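Beta-n-acetylhexosaminidase (Streptococcus pneumoniae, PDB 4AZC) probably removes terminal non-reducing N-acetylhexosamine units from glycans by hydrolysis, as a family 20 glycoside hydrolase with a TIM-barrel catalytic module. Local coordinates at residues V12-A17 with M325-A330; K145-L150 with A185-S190; F177-D182 with P224-D229; N276-Y281 with G302-N307. All coordinates share one frame; numbering follows the deposited sequence.

Interaction 1 (V12-A17 with M325-A330). With NGW ((2S,3aR,5R,6S,7R,7aR)-5-(hydroxymethyl)-2-methyl-2,3a,5,6,7,7a-hexahydro-1H-pyrano[3,2-d][1,3]thiazole-6,7-diol), chain K.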
# COMPACT_ATOMS: atom_id res chain seq x y z
N VAL B 12 2.02 -0.20 -8.56
CA VAL B 12 1.91 -0.73 -7.20
C VAL B 12 0.96 -1.91 -7.13
O VAL B 12 -0.09 -1.88 -7.74
CB VAL B 12 1.41 0.36 -6.20
CG1 VAL B 12 1.47 -0.15 -4.75
CG2 VAL B 12 2.22 1.65 -6.35
N ILE B 13 1.35 -2.96 -6.39
CA ILE B 13 0.45 -4.02 -5.99
C ILE B 13 0.11 -3.82 -4.52
O ILE B 13 1.01 -3.71 -3.68
CB ILE B 13 1.02 -5.46 -6.28
CG1 ILE B 13 0.04 -6.54 -5.83
CG2 ILE B 13 2.38 -5.67 -5.59
CD1 ILE B 13 -1.28 -6.51 -6.57
N SER B 14 -1.18 -3.75 -4.21
CA SER B 14 -1.66 -3.60 -2.84
C SER B 14 -2.14 -4.93 -2.27
O SER B 14 -2.86 -5.67 -2.95
CB SER B 14 -2.78 -2.58 -2.76
OG SER B 14 -3.21 -2.44 -1.42
N ILE B 15 -1.77 -5.21 -1.02
CA ILE B 15 -2.11 -6.46 -0.34
C ILE B 15 -2.74 -6.16 1.02
O ILE B 15 -2.13 -5.49 1.86
CB ILE B 15 -0.85 -7.37 -0.12
CG1 ILE B 15 -0.10 -7.62 -1.43
CG2 ILE B 15 -1.22 -8.69 0.60
CD1 ILE B 15 -0.78 -8.58 -2.43
N ASP B 16 -3.94 -6.67 1.24
CA ASP B 16 -4.65 -6.53 2.51
C ASP B 16 -4.14 -7.54 3.54
O ASP B 16 -4.78 -8.59 3.76
CB ASP B 16 -6.16 -6.72 2.28
CG ASP B 16 -7.01 -6.33 3.48
OD1 ASP B 16 -6.47 -5.85 4.52
OD2 ASP B 16 -8.25 -6.50 3.38
N ALA B 17 -3.02 -7.23 4.18
CA ALA B 17 -2.50 -8.06 5.26
C ALA B 17 -2.87 -7.49 6.63
O ALA B 17 -2.19 -7.75 7.62
CB ALA B 17 -1.00 -8.26 5.13
N MET B 325 -2.22 1.76 -8.85
CA MET B 325 -2.16 0.71 -7.85
C MET B 325 -3.27 -0.31 -8.11
O MET B 325 -4.43 0.06 -8.29
CB MET B 325 -2.28 1.31 -6.44
CG MET B 325 -2.25 0.28 -5.32
SD MET B 325 -1.68 0.92 -3.73
CE MET B 325 -3.23 1.41 -2.99
N LEU B 326 -2.89 -1.59 -8.15
CA LEU B 326 -3.86 -2.68 -8.25
C LEU B 326 -3.96 -3.34 -6.87
O LEU B 326 -2.94 -3.54 -6.19
CB LEU B 326 -3.48 -3.67 -9.38
CG LEU B 326 -4.42 -4.85 -9.66
CD1 LEU B 326 -4.30 -5.32 -11.10
CD2 LEU B 326 -4.18 -6.01 -8.69
N SER B 327 -5.18 -3.64 -6.44
CA SER B 327 -5.42 -3.94 -5.04
C SER B 327 -6.10 -5.29 -4.81
O SER B 327 -7.15 -5.59 -5.40
CB SER B 327 -6.24 -2.83 -4.38
OG SER B 327 -5.65 -1.54 -4.58
N ILE B 328 -5.49 -6.07 -3.93
CA ILE B 328 -6.03 -7.34 -3.46
C ILE B 328 -6.63 -7.12 -2.07
O ILE B 328 -5.97 -6.58 -1.17
CB ILE B 328 -4.92 -8.43 -3.40
CG1 ILE B 328 -4.08 -8.46 -4.70
CG2 ILE B 328 -5.52 -9.79 -3.05
CD1 ILE B 328 -4.86 -8.77 -5.99
N TRP B 329 -7.88 -7.51 -1.88
CA TRP B 329 -8.58 -7.25 -0.62
C TRP B 329 -9.06 -8.54 0.02
O TRP B 329 -9.36 -9.53 -0.66
CB TRP B 329 -9.77 -6.32 -0.85
CG TRP B 329 -9.40 -4.97 -1.36
CD1 TRP B 329 -9.52 -4.52 -2.65
CD2 TRP B 329 -8.86 -3.87 -0.60
NE1 TRP B 329 -9.10 -3.21 -2.74
CE2 TRP B 329 -8.69 -2.79 -1.50
CE3 TRP B 329 -8.50 -3.69 0.74
CZ2 TRP B 329 -8.18 -1.55 -1.10
CZ3 TRP B 329 -8.00 -2.45 1.14
CH2 TRP B 329 -7.84 -1.40 0.22
N ALA B 330 -9.15 -8.53 1.35
CA ALA B 330 -9.51 -9.74 2.08
C ALA B 330 -10.77 -9.56 2.93
O ALA B 330 -10.81 -9.97 4.10
CB ALA B 330 -8.32 -10.19 2.94
O4 NGW K . -11.75 -4.21 1.11
C4 NGW K . -12.50 -3.07 0.72
C3 NGW K . -11.86 -1.81 1.29
C5 NGW K . -12.51 -2.98 -0.81
O3 NGW K . -11.80 -1.91 2.72
C2 NGW K . -12.66 -0.56 0.84
N2 NGW K . -11.91 0.69 1.13
C1 NGW K . -12.91 -0.55 -0.68
C7 NGW K . -10.73 0.76 0.25
C8 NGW K . -10.30 2.22 0.11
S1 NGW K . -11.30 0.05 -1.33
O5 NGW K . -13.33 -1.87 -1.20
C6 NGW K . -13.09 -4.26 -1.45
O6 NGW K . -14.42 -4.49 -0.97
O HOH W 1 -5.34 -3.88 -1.00
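Asp16 OD2 is gripped by two groups: the backbone N of Ala330 donates to it over 3.0 Å, and Arg19 NH1 joins it in a salt bridge. With CG anti to the backbone N (chi1 -169°), the carboxylate swings across the end of the strand pair, and the Ala330 N-H meets the anti side of OD2, 20° out of the carboxylate plane. The same oxygen lies in the plane of the Trp329 indole, at its edge. Because Arg19 also bonds the bound thiazolidine NGW through NH2, Asp16 acts as a second-shell residue behind a first-shell arginine. The indole itself is sandwiched: NGW O4 sits 2.9 Å above one face, offset toward the rim, while a water lies over the centre of the opposite face. That water donates to Ile328 O and bonds Ser14 OG at 2.6 Å; the serine oxygen is held by His43 ND1 as well. Below this polar end the strands run parallel, their axes 19° apart, with Ser14 N reaching Leu326 O at 2.7 Å and Ile328 N reaching Ser14 O at 2.8 Å. On the face carrying the two serines, Val12 CG1 touches Met325 SD at 3.5 Å. The other face is purely aliphatic, with Ile13 CD1 against Leu326 CD2 at 3.6 Å. Here the first and last long strands of the catalytic domain pair, 10-16 with 321-329, which closes the barrel; strand 41-45 flanks 10-16, and helices 24-37 and 339-351 cover the isoleucine and leucine side chains.

Interaction 2 (K145-L150 with A185-S190); sequences KTTMDL and ANDATS
The chain corner leading into the short strand 147-148, in the long excursion between strand 110-117 and helix 153-170, meets the loop after strand 176-180, where the carboxylate of Asp187 clasps Lys145 and Thr146. Asp187 OD2 takes the backbone N-H of Lys145 at 2.7 Å, almost straight at 175°, on its syn side. Its partner oxygen OD1 lies 3.0 Å from Thr146 OG1, whose one proton has a second acceptor within reach, and OD1 is also hydrogen-bonded to Ser144 OG. The aspartate's CG sits between its own backbone N and carbonyl carbon (chi1 73°), which turns the carboxylate across to the corner. Behind it, Thr146 OG1 and Thr147 OG1 share a hydrogen bond of 2.8 Å that either may donate. Thr147 OG1 further receives a weak, bent bond from Ala185 N, and its methyl CG2 rests 3.8 Å from Ala185 CB. The 185-190 loop is braced from within: Thr189 OG1 (2.9 Å) and Ala188 N approach Ala185 O from opposite faces of its carbonyl plane. Since this loop comes shortly after the pocket residues Asp182 and Glu183, the arrangement belongs to the layer of strand-to-helix loops that frames the active site of a TIM barrel.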
# COMPACT_ATOMS: atom_id res chain seq x y z
N LYS B 145 -18.29 -1.21 15.29
CA LYS B 145 -17.25 -2.16 15.63
C LYS B 145 -15.96 -1.88 14.85
O LYS B 145 -14.96 -2.58 15.03
CB LYS B 145 -17.74 -3.60 15.42
CG LYS B 145 -18.99 -3.94 16.26
CD LYS B 145 -19.29 -5.43 16.26
CE LYS B 145 -20.47 -5.74 17.18
NZ LYS B 145 -20.71 -7.21 17.32
N THR B 146 -15.97 -0.84 14.01
CA THR B 146 -14.84 -0.57 13.11
C THR B 146 -14.22 0.79 13.29
O THR B 146 -13.07 1.01 12.88
CB THR B 146 -15.24 -0.63 11.63
OG1 THR B 146 -16.12 0.47 11.34
CG2 THR B 146 -15.93 -1.96 11.27
N THR B 147 -14.98 1.72 13.85
CA THR B 147 -14.67 3.14 13.74
C THR B 147 -14.54 3.84 15.09
O THR B 147 -15.34 3.63 16.00
CB THR B 147 -15.74 3.83 12.85
OG1 THR B 147 -15.69 3.27 11.53
CG2 THR B 147 -15.51 5.34 12.78
N MET B 148 -13.52 4.68 15.22
CA MET B 148 -13.29 5.44 16.45
C MET B 148 -14.20 6.66 16.58
O MET B 148 -14.47 7.37 15.60
CB MET B 148 -11.82 5.85 16.55
CG MET B 148 -11.48 6.75 17.73
SD MET B 148 -9.72 6.94 18.00
CE MET B 148 -9.11 7.35 16.35
N ASP B 149 -14.67 6.90 17.81
CA ASP B 149 -15.43 8.10 18.15
C ASP B 149 -14.51 9.32 18.17
O ASP B 149 -13.61 9.42 19.01
CB ASP B 149 -16.11 7.92 19.51
CG ASP B 149 -16.81 9.19 20.01
OD1 ASP B 149 -16.91 10.19 19.26
OD2 ASP B 149 -17.26 9.17 21.17
N LEU B 150 -14.77 10.26 17.26
CA LEU B 150 -13.92 11.44 17.11
C LEU B 150 -13.93 12.35 18.34
O LEU B 150 -12.96 13.07 18.58
CB LEU B 150 -14.27 12.22 15.84
CG LEU B 150 -14.04 11.51 14.50
CD1 LEU B 150 -14.50 12.38 13.34
CD2 LEU B 150 -12.58 11.11 14.32
N ALA B 185 -17.16 4.90 9.74
CA ALA B 185 -18.32 4.22 10.35
C ALA B 185 -19.34 3.57 9.40
O ALA B 185 -20.55 3.65 9.64
CB ALA B 185 -19.03 5.17 11.33
N ASN B 186 -18.87 2.90 8.34
CA ASN B 186 -19.81 2.30 7.39
C ASN B 186 -20.78 1.27 8.03
O ASN B 186 -21.97 1.25 7.69
CB ASN B 186 -19.15 1.83 6.06
CG ASN B 186 -18.05 0.75 6.26
OD1 ASN B 186 -17.62 0.44 7.37
ND2 ASN B 186 -17.58 0.19 5.14
N ASP B 187 -20.27 0.50 8.99
CA ASP B 187 -21.04 -0.54 9.70
C ASP B 187 -22.16 0.02 10.59
O ASP B 187 -23.08 -0.71 10.98
CB ASP B 187 -20.11 -1.42 10.56
CG ASP B 187 -19.58 -0.70 11.81
OD1 ASP B 187 -19.10 0.46 11.71
OD2 ASP B 187 -19.63 -1.29 12.90
N ALA B 188 -22.06 1.30 10.93
CA ALA B 188 -22.96 1.89 11.91
C ALA B 188 -23.91 2.91 11.31
O ALA B 188 -24.68 3.53 12.03
CB ALA B 188 -22.16 2.51 13.07
N THR B 189 -23.86 3.08 9.98
CA THR B 189 -24.63 4.12 9.29
C THR B 189 -25.14 3.70 7.91
O THR B 189 -25.54 4.55 7.11
CB THR B 189 -23.78 5.39 9.08
OG1 THR B 189 -22.68 5.08 8.23
CG2 THR B 189 -23.26 5.92 10.40
N SER B 190 -25.11 2.39 7.64
CA SER B 190 -25.47 1.83 6.33
C SER B 190 -24.60 2.40 5.21
O SER B 190 -25.07 2.66 4.09
CB SER B 190 -26.96 2.03 6.03
OG SER B 190 -27.78 1.70 7.15
O HOH W 2 -14.72 1.55 8.50

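Interaction 3 (F177-D182 with P224-D229). With NGW ((2S,3aR,5R,6S,7R,7aR)-5-(hydroxymethyl)-2-methyl-2,3a,5,6,7,7a-hexahydro-1H-pyrano[3,2-d][1,3]thiazole-6,7-diol), chain K.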
# COMPACT_ATOMS: atom_id res chain seq x y z
N PHE B 177 3.73 6.76 3.73
CA PHE B 177 2.92 6.12 4.78
C PHE B 177 1.44 6.43 4.52
O PHE B 177 1.06 7.60 4.39
CB PHE B 177 3.33 6.64 6.17
CG PHE B 177 2.65 5.93 7.31
CD1 PHE B 177 1.36 6.29 7.72
CD2 PHE B 177 3.33 4.93 8.02
CE1 PHE B 177 0.75 5.65 8.79
CE2 PHE B 177 2.72 4.28 9.10
CZ PHE B 177 1.42 4.64 9.48
N ASN B 178 0.63 5.39 4.43
CA ASN B 178 -0.78 5.54 4.11
C ASN B 178 -1.56 5.42 5.39
O ASN B 178 -1.59 4.35 6.00
CB ASN B 178 -1.23 4.47 3.09
CG ASN B 178 -2.70 4.64 2.64
OD1 ASN B 178 -3.40 5.58 3.02
ND2 ASN B 178 -3.17 3.71 1.82
N PHE B 179 -2.17 6.52 5.82
CA PHE B 179 -2.95 6.50 7.04
C PHE B 179 -4.47 6.26 6.80
O PHE B 179 -5.28 6.30 7.71
CB PHE B 179 -2.64 7.72 7.91
CG PHE B 179 -2.91 9.04 7.24
CD1 PHE B 179 -4.21 9.51 7.11
CD2 PHE B 179 -1.85 9.82 6.79
CE1 PHE B 179 -4.46 10.75 6.51
CE2 PHE B 179 -2.09 11.05 6.19
CZ PHE B 179 -3.39 11.52 6.05
N GLY B 180 -4.81 6.00 5.54
CA GLY B 180 -6.13 5.51 5.16
C GLY B 180 -7.26 6.53 5.14
O GLY B 180 -7.43 7.26 4.17
N THR B 181 -8.04 6.55 6.22
CA THR B 181 -9.25 7.39 6.41
C THR B 181 -10.48 7.04 5.57
O THR B 181 -11.47 7.78 5.54
CB THR B 181 -8.95 8.93 6.37
OG1 THR B 181 -8.65 9.35 5.03
CG2 THR B 181 -7.79 9.30 7.31
N ASP B 182 -10.44 5.89 4.90
CA ASP B 182 -11.56 5.47 4.06
C ASP B 182 -12.75 4.97 4.88
O ASP B 182 -12.60 4.51 6.02
CB ASP B 182 -11.11 4.39 3.06
CG ASP B 182 -10.73 3.08 3.73
OD1 ASP B 182 -9.86 3.10 4.62
OD2 ASP B 182 -11.28 2.02 3.33
N PRO B 224 2.75 11.65 3.19
CA PRO B 224 1.44 11.15 3.59
C PRO B 224 0.60 10.68 2.41
O PRO B 224 0.55 11.35 1.37
CB PRO B 224 0.78 12.37 4.25
CG PRO B 224 1.49 13.55 3.67
CD PRO B 224 2.89 13.11 3.38
N MET B 225 -0.03 9.52 2.58
CA MET B 225 -1.00 9.00 1.64
C MET B 225 -2.30 8.75 2.42
O MET B 225 -2.25 8.36 3.60
CB MET B 225 -0.50 7.69 1.03
CG MET B 225 -1.27 7.19 -0.21
SD MET B 225 -0.39 5.78 -0.92
CE MET B 225 -1.53 4.43 -0.77
N ALA B 226 -3.43 9.01 1.77
CA ALA B 226 -4.76 8.62 2.29
C ALA B 226 -5.66 8.23 1.13
O ALA B 226 -5.37 8.60 -0.02
CB ALA B 226 -5.39 9.76 3.08
N PHE B 227 -6.71 7.46 1.41
CA PHE B 227 -7.76 7.23 0.39
C PHE B 227 -8.60 8.49 0.22
O PHE B 227 -8.59 9.37 1.07
CB PHE B 227 -8.61 6.01 0.73
CG PHE B 227 -7.83 4.73 0.80
CD1 PHE B 227 -7.29 4.16 -0.35
CD2 PHE B 227 -7.61 4.10 2.02
CE1 PHE B 227 -6.55 2.98 -0.29
CE2 PHE B 227 -6.88 2.91 2.10
CZ PHE B 227 -6.34 2.36 0.94
N ASN B 228 -9.31 8.59 -0.89
CA ASN B 228 -9.98 9.84 -1.26
C ASN B 228 -11.26 10.15 -0.49
O ASN B 228 -11.66 11.32 -0.41
CB ASN B 228 -10.29 9.88 -2.76
CG ASN B 228 -11.25 8.77 -3.20
OD1 ASN B 228 -10.84 7.63 -3.41
ND2 ASN B 228 -12.51 9.11 -3.37
N ASP B 229 -11.89 9.10 0.04
CA ASP B 229 -13.24 9.16 0.63
C ASP B 229 -13.56 10.43 1.42
O ASP B 229 -14.53 11.14 1.12
CB ASP B 229 -13.48 7.96 1.54
CG ASP B 229 -13.34 6.63 0.82
OD1 ASP B 229 -12.34 6.46 0.09
OD2 ASP B 229 -14.22 5.77 1.00
O4 NGW K . -11.75 -4.21 1.11
C4 NGW K . -12.50 -3.07 0.72
C3 NGW K . -11.86 -1.81 1.29
C5 NGW K . -12.51 -2.98 -0.81
O3 NGW K . -11.80 -1.91 2.72
C2 NGW K . -12.66 -0.56 0.84
N2 NGW K . -11.91 0.69 1.13
C1 NGW K . -12.91 -0.55 -0.68
C7 NGW K . -10.73 0.76 0.25
C8 NGW K . -10.30 2.22 0.11
S1 NGW K . -11.30 0.05 -1.33
O5 NGW K . -13.33 -1.87 -1.20
C6 NGW K . -13.09 -4.26 -1.45
O6 NGW K . -14.42 -4.49 -0.97
O HOH W 3 -10.62 8.98 3.12
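Asp182 begins its path at CB, which packs 3.7 Å from Phe227 CD2 and also touches Asp229 OD1 and the NGW methyl C8. CG, placed between the backbone N and carbonyl carbon (chi1 67°), continues alongside the phenyl ring, the carboxylate and ring planes 64° apart. At the tip the oxygens divide their work: OD1 stays near Phe227 CD2 and is held by Asn116 ND2, whereas OD2 accepts from NGW N2 at 2.6 Å. This is consistent with the substrate-assisted mechanism of the family, in which an aspartate orients the substrate's 2-acetamido group, whose place the N2, C7 and C8 part of the ligand probably takes. Phe227 gives that methyl its floor, with C8 3.5 Å above the centre of the ring. Asn178 ND2 approaches the far end of the same ring, 3.6 Å from CZ, and is bonded to His43 NE2; Asn178 OD1 closes an Asx turn by accepting from Gly180 N. The strands pair in parallel through Met225 N to Phe177 O and Phe179 N to Met225 O. Beyond them Gly180 turns the chain, and its O takes Phe227 N at 2.9 Å, in the carbonyl plane on a lone pair, together with Thr181 OG1 at 2.6 Å. On the other side of the sheet Met225 O lies over one face of the Phe179 ring, and Pro224 CB meets the edge. Strands 110-117 and 246-249 flank the pair, while helix 203-219 packs against Phe179, Thr181 and Pro224 from outside the barrel.

Interaction 4 (N276-Y281 with G302-N307). With NGW ((2S,3aR,5R,6S,7R,7aR)-5-(hydroxymethyl)-2-methyl-2,3a,5,6,7,7a-hexahydro-1H-pyrano[3,2-d][1,3]thiazole-6,7-diol), chain K.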
# COMPACT_ATOMS: atom_id res chain seq x y z
N ASN B 276 -7.72 2.52 -9.04
CA ASN B 276 -9.01 2.25 -9.64
C ASN B 276 -9.67 0.99 -9.14
O ASN B 276 -9.10 -0.10 -9.21
CB ASN B 276 -8.89 2.18 -11.17
CG ASN B 276 -10.21 2.48 -11.86
OD1 ASN B 276 -11.24 1.91 -11.53
ND2 ASN B 276 -10.17 3.36 -12.85
N GLY B 277 -10.90 1.14 -8.65
CA GLY B 277 -11.72 0.01 -8.20
C GLY B 277 -11.95 -1.07 -9.25
O GLY B 277 -12.21 -2.22 -8.89
N ASP B 278 -11.86 -0.72 -10.53
CA ASP B 278 -12.04 -1.72 -11.61
C ASP B 278 -11.06 -2.89 -11.50
O ASP B 278 -11.36 -4.00 -11.96
CB ASP B 278 -11.88 -1.08 -13.00
CG ASP B 278 -12.95 -0.07 -13.30
OD1 ASP B 278 -13.96 -0.04 -12.57
OD2 ASP B 278 -12.76 0.70 -14.27
N TRP B 279 -9.89 -2.64 -10.90
CA TRP B 279 -8.84 -3.66 -10.83
C TRP B 279 -8.87 -4.51 -9.57
O TRP B 279 -8.01 -5.38 -9.40
CB TRP B 279 -7.47 -3.02 -11.01
CG TRP B 279 -7.32 -2.22 -12.31
CD1 TRP B 279 -7.71 -2.60 -13.57
CD2 TRP B 279 -6.70 -0.93 -12.46
NE1 TRP B 279 -7.39 -1.63 -14.48
CE2 TRP B 279 -6.76 -0.59 -13.83
CE3 TRP B 279 -6.10 -0.04 -11.56
CZ2 TRP B 279 -6.26 0.61 -14.32
CZ3 TRP B 279 -5.60 1.16 -12.05
CH2 TRP B 279 -5.68 1.47 -13.42
N TYR B 280 -9.84 -4.26 -8.69
CA TYR B 280 -9.95 -4.97 -7.41
C TYR B 280 -10.20 -6.45 -7.54
O TYR B 280 -11.01 -6.89 -8.34
CB TYR B 280 -11.12 -4.42 -6.57
CG TYR B 280 -10.83 -3.13 -5.88
CD1 TYR B 280 -9.64 -2.43 -6.13
CD2 TYR B 280 -11.75 -2.57 -5.00
CE1 TYR B 280 -9.37 -1.23 -5.50
CE2 TYR B 280 -11.48 -1.36 -4.37
CZ TYR B 280 -10.28 -0.70 -4.63
OH TYR B 280 -9.99 0.50 -4.01
N TYR B 281 -9.52 -7.21 -6.70
CA TYR B 281 -9.87 -8.60 -6.47
C TYR B 281 -9.98 -8.86 -4.97
O TYR B 281 -9.04 -8.59 -4.22
CB TYR B 281 -8.88 -9.56 -7.12
CG TYR B 281 -9.14 -11.01 -6.76
CD1 TYR B 281 -10.41 -11.57 -6.95
CD2 TYR B 281 -8.13 -11.81 -6.22
CE1 TYR B 281 -10.67 -12.89 -6.60
CE2 TYR B 281 -8.38 -13.14 -5.87
CZ TYR B 281 -9.65 -13.67 -6.07
OH TYR B 281 -9.91 -14.97 -5.74
N GLY B 302 -7.18 -4.67 -18.91
CA GLY B 302 -7.16 -4.33 -20.34
C GLY B 302 -8.13 -3.22 -20.71
O GLY B 302 -7.77 -2.31 -21.45
N LYS B 303 -9.34 -3.30 -20.18
CA LYS B 303 -10.43 -2.37 -20.52
C LYS B 303 -10.31 -0.99 -19.87
O LYS B 303 -10.74 -0.00 -20.44
CB LYS B 303 -11.77 -2.99 -20.13
CG LYS B 303 -12.24 -4.07 -21.09
CD LYS B 303 -13.47 -4.84 -20.56
CE LYS B 303 -14.77 -4.02 -20.61
NZ LYS B 303 -14.91 -3.14 -19.42
N THR B 304 -9.77 -0.95 -18.65
CA THR B 304 -9.57 0.30 -17.92
C THR B 304 -8.13 0.82 -18.11
O THR B 304 -7.19 0.20 -17.63
CB THR B 304 -9.87 0.09 -16.41
OG1 THR B 304 -11.22 -0.37 -16.26
CG2 THR B 304 -9.67 1.38 -15.61
N PRO B 305 -7.97 1.96 -18.83
CA PRO B 305 -6.61 2.49 -19.08
C PRO B 305 -5.81 2.76 -17.80
O PRO B 305 -6.38 3.14 -16.79
CB PRO B 305 -6.88 3.80 -19.83
CG PRO B 305 -8.20 3.54 -20.53
CD PRO B 305 -9.00 2.77 -19.51
N PHE B 306 -4.49 2.55 -17.88
CA PHE B 306 -3.57 2.78 -16.75
C PHE B 306 -3.77 4.13 -16.06
O PHE B 306 -3.77 4.22 -14.82
CB PHE B 306 -2.11 2.63 -17.24
CG PHE B 306 -1.09 2.65 -16.14
CD1 PHE B 306 -0.78 1.49 -15.45
CD2 PHE B 306 -0.42 3.81 -15.83
CE1 PHE B 306 0.17 1.49 -14.44
CE2 PHE B 306 0.54 3.84 -14.81
CZ PHE B 306 0.84 2.68 -14.12
N ASN B 307 -3.93 5.19 -16.85
CA ASN B 307 -4.16 6.53 -16.32
C ASN B 307 -5.61 6.90 -16.00
O ASN B 307 -5.86 8.04 -15.61
CB ASN B 307 -3.62 7.58 -17.31
CG ASN B 307 -2.12 7.63 -17.36
OD1 ASN B 307 -1.55 8.14 -18.32
ND2 ASN B 307 -1.45 7.09 -16.34
O4 NGW K . -11.75 -4.21 1.11
C4 NGW K . -12.50 -3.07 0.72
C3 NGW K . -11.86 -1.81 1.29
C5 NGW K . -12.51 -2.98 -0.81
O3 NGW K . -11.80 -1.91 2.72
C2 NGW K . -12.66 -0.56 0.84
N2 NGW K . -11.91 0.69 1.13
C1 NGW K . -12.91 -0.55 -0.68
C7 NGW K . -10.73 0.76 0.25
C8 NGW K . -10.30 2.22 0.11
S1 NGW K . -11.30 0.05 -1.33
O5 NGW K . -13.33 -1.87 -1.20
C6 NGW K . -13.09 -4.26 -1.45
O6 NGW K . -14.42 -4.49 -0.97
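Trp279 turns the edge of its indole to the 302-307 segment, where three backbone oxygens line up against it. CZ2 is 3.5 Å from Thr304 O and just as close to Pro305 O, and CH2 is 3.6 Å from Phe306 O, so the C-H edge, which carries slight positive charge, faces carbonyl oxygens. Over one face lies Asn276 CB, 3.5 Å above the plane and offset toward the rim; NE1, with Thr304 CB beside it, donates to Asn300 O. The second flat group, the Tyr280 ring, carries Gly277 CA over the centre of one face.

Thr304, the first residue to depart from helical geometry after helix 294-303, supplies the polar link: its OG1 donates to Asp278 OD2 at 2.7 Å, reaching the anti side of that oxygen 26° out of the carboxylate plane. OG1 lies anti to the carbonyl carbon (chi1 -58°), which leaves CG2 to meet Asn276 ND2 at 3.4 Å. That amide is doubly tied: ND2 bonds Gln308 O, while OD1 accepts from Asp278 N in a nearly straight bond of 170°, an Asx turn that leads into the short 3-10 segment 277-279.

The compact turn delivers Tyr280 to the pocket, its OH 3.0 Å from NGW S1 and its ring edge-to-face with Trp329. It is thus one of the active-site loops that follow the strands of a TIM barrel, here tied through Asp278 and Trp279 to the residues that follow helix 294-303.

How the interactions relate
Interactions 1, 3 and 4 all touch NGW. Interactions 1 and 3, with centres 14 Å apart, meet where Trp329 CH2 comes within 4.1 Å of Phe227 CZ, joining two aromatic walls of the pocket. Interactions 1 and 4 are coupled more directly: Trp329 N probably bonds Tyr281 O at 2.8 Å, and Trp329 NE1 packs 3.4 Å from Tyr280 CZ. Interaction 2 stands farther out, its centre about 17 Å from that of interaction 3, yet its 185-190 loop continues the chain just beyond Asp182. Interactions 2, 3 and 4 all nest within the loop closed by interaction 1.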